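Local coordinates for 1,4-dihydroxy-2-naphthoyl-CoA hydrolase (Prochlorococcus marinus, PDB 2HX5), which probably hydrolyses 1,4-dihydroxy-2-naphthoyl-CoA to 1,4-dihydroxy-2-naphthoate and coenzyme A, a step in the making of phylloquinone (vitamin K1), at the interface of chains A and B. Coordinates in Å, arbitrary orientation; residue numbers count along the deposited sequence, not the author numbering. Chains: chain A/B, Hypothetical protein.

The interface of chains A and B. Residues chain A 31, 69, 72, 118; chain B 27-28, 31, 76.
A:Phe31 and B:Phe31 stack ring on ring across the two-fold axis. Their planes are nearly parallel, 5° apart, and their centroids lie 4.6 Å from each other. The rings are slipped, with CE2 of each above the rim of the other. The side chains themselves meet at about a right angle. Both residues sit near the start of helix 29-45 in their own chain. In each, CG lies opposite the carbonyl carbon (chi1 -69°), which carries the ring off the helix toward its twin.

B:Phe27 comes from the loop before that helix and packs against chain A. The methyl CD1 of A:Ile69 caps the centre of one ring face, 3.5 Å from the centroid, in a CH-pi contact. CB of B:His28, from the same chain, covers the other face. The ring thus lies between an isoleucine methyl and, more loosely, its own neighbour. Its far end, CZ, packs 3.9 Å from CD1 of A:Ile118, and CE2 touches CB of A:Phe31.

A:Cys72 points its sulfur into the angle between three rings of chain B. SG lies in the ring plane at the edge of B:Phe31, 3.5 Å from CE2. It also meets the edges of B:Phe27 and B:Phe76 in plane, both at longer range. B:Phe76 runs beside A:Ile69, pointing the same way. Its CB lies 3.4 Å from the backbone O of A:Ile69, and its CE1 faces the CG2 methyl.

The contacts here are mainly between apolar and aromatic groups, in one part of a symmetric interface, repeated with the chains exchanged. By packing helix 29-45, the loop ahead of it and strand 69-76 of one subunit against those of the other, it probably helps hold together the dimer typical of hotdog-fold thioesterases.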
loop_
_atom_site.group_PDB
_atom_site.type_symbol
_atom_site.label_atom_id
_atom_site.label_comp_id
_atom_site.label_asym_id
_atom_site.label_seq_id
_atom_site.Cartn_x
_atom_site.Cartn_y
_atom_site.Cartn_z
ATOM N N PHE A 31 -1.014 10.875 -0.133
ATOM C CA PHE A 31 -2.386 10.881 0.405
ATOM C C PHE A 31 -2.553 10.057 1.630
ATOM O O PHE A 31 -3.308 10.396 2.541
ATOM C CB PHE A 31 -3.349 10.437 -0.706
ATOM C CG PHE A 31 -3.491 11.417 -1.832
ATOM C CD1 PHE A 31 -4.135 12.640 -1.638
ATOM C CD2 PHE A 31 -2.974 11.114 -3.060
ATOM C CE1 PHE A 31 -4.244 13.546 -2.650
ATOM C CE2 PHE A 31 -3.070 12.030 -4.087
ATOM C CZ PHE A 31 -3.745 13.235 -3.874
ATOM N N ILE A 69 -14.421 10.789 2.102
ATOM C CA ILE A 69 -13.719 11.718 1.264
ATOM C C ILE A 69 -14.441 11.814 -0.073
ATOM O O ILE A 69 -14.580 10.820 -0.796
ATOM C CB ILE A 69 -12.219 11.316 1.107
ATOM C CG1 ILE A 69 -11.553 11.462 2.494
ATOM C CG2 ILE A 69 -11.502 12.125 0.056
ATOM C CD1 ILE A 69 -10.231 10.674 2.706
ATOM N N CYS A 72 -10.174 14.913 -3.389
ATOM C CA CYS A 72 -8.841 15.227 -2.927
ATOM C C CYS A 72 -7.934 15.541 -4.084
ATOM O O CYS A 72 -8.255 15.235 -5.255
ATOM C CB CYS A 72 -8.211 14.110 -2.123
ATOM S SG CYS A 72 -7.988 12.527 -3.048
ATOM N N ILE A 118 -7.920 17.552 1.136
ATOM C CA ILE A 118 -8.851 16.447 1.275
ATOM C C ILE A 118 -10.149 17.016 1.797
ATOM O O ILE A 118 -10.145 17.702 2.819
ATOM C CB ILE A 118 -8.329 15.366 2.222
ATOM C CG1 ILE A 118 -7.047 14.741 1.693
ATOM C CG2 ILE A 118 -9.389 14.236 2.378
ATOM C CD1 ILE A 118 -6.481 13.584 2.554
ATOM N N PHE B 27 -9.741 5.551 0.079
ATOM C CA PHE B 27 -9.730 6.551 -0.990
ATOM C C PHE B 27 -8.506 6.547 -1.872
ATOM O O PHE B 27 -8.624 6.628 -3.086
ATOM C CB PHE B 27 -10.000 8.003 -0.440
ATOM C CG PHE B 27 -8.840 8.633 0.259
ATOM C CD1 PHE B 27 -8.284 8.137 1.430
ATOM C CD2 PHE B 27 -8.233 9.717 -0.323
ATOM C CE1 PHE B 27 -7.183 8.730 1.995
ATOM C CE2 PHE B 27 -7.148 10.311 0.258
ATOM C CZ PHE B 27 -6.613 9.826 1.401
ATOM N N HIS B 28 -7.316 6.455 -1.282
ATOM C CA HIS B 28 -6.116 6.640 -2.089
ATOM C C HIS B 28 -5.832 5.481 -3.028
ATOM O O HIS B 28 -5.040 5.644 -3.954
ATOM C CB HIS B 28 -4.879 6.987 -1.230
ATOM C CG HIS B 28 -4.517 5.978 -0.204
ATOM N ND1 HIS B 28 -3.944 4.776 -0.548
ATOM C CD2 HIS B 28 -4.507 6.036 1.146
ATOM C CE1 HIS B 28 -3.683 4.095 0.555
ATOM N NE2 HIS B 28 -3.977 4.852 1.591
ATOM N N PHE B 31 -5.952 6.096 -6.835
ATOM C CA PHE B 31 -4.794 6.611 -7.588
ATOM C C PHE B 31 -3.855 5.552 -8.039
ATOM O O PHE B 31 -3.268 5.625 -9.120
ATOM C CB PHE B 31 -4.081 7.665 -6.727
ATOM C CG PHE B 31 -4.861 8.929 -6.522
ATOM C CD1 PHE B 31 -5.081 9.812 -7.581
ATOM C CD2 PHE B 31 -5.371 9.216 -5.288
ATOM C CE1 PHE B 31 -5.811 10.949 -7.408
ATOM C CE2 PHE B 31 -6.120 10.360 -5.106
ATOM C CZ PHE B 31 -6.301 11.240 -6.177
ATOM N N PHE B 76 -15.000 11.441 -5.672
ATOM C CA PHE B 76 -15.581 10.164 -5.292
ATOM C C PHE B 76 -17.077 10.391 -5.190
ATOM O O PHE B 76 -17.526 11.149 -4.349
ATOM C CB PHE B 76 -14.956 9.692 -3.977
ATOM C CG PHE B 76 -13.478 9.580 -4.000
ATOM C CD1 PHE B 76 -12.685 10.691 -3.697
ATOM C CD2 PHE B 76 -12.817 8.397 -4.305
ATOM C CE1 PHE B 76 -11.349 10.652 -3.704
ATOM C CE2 PHE B 76 -11.428 8.356 -4.269
ATOM C CZ PHE B 76 -10.703 9.485 -4.027
#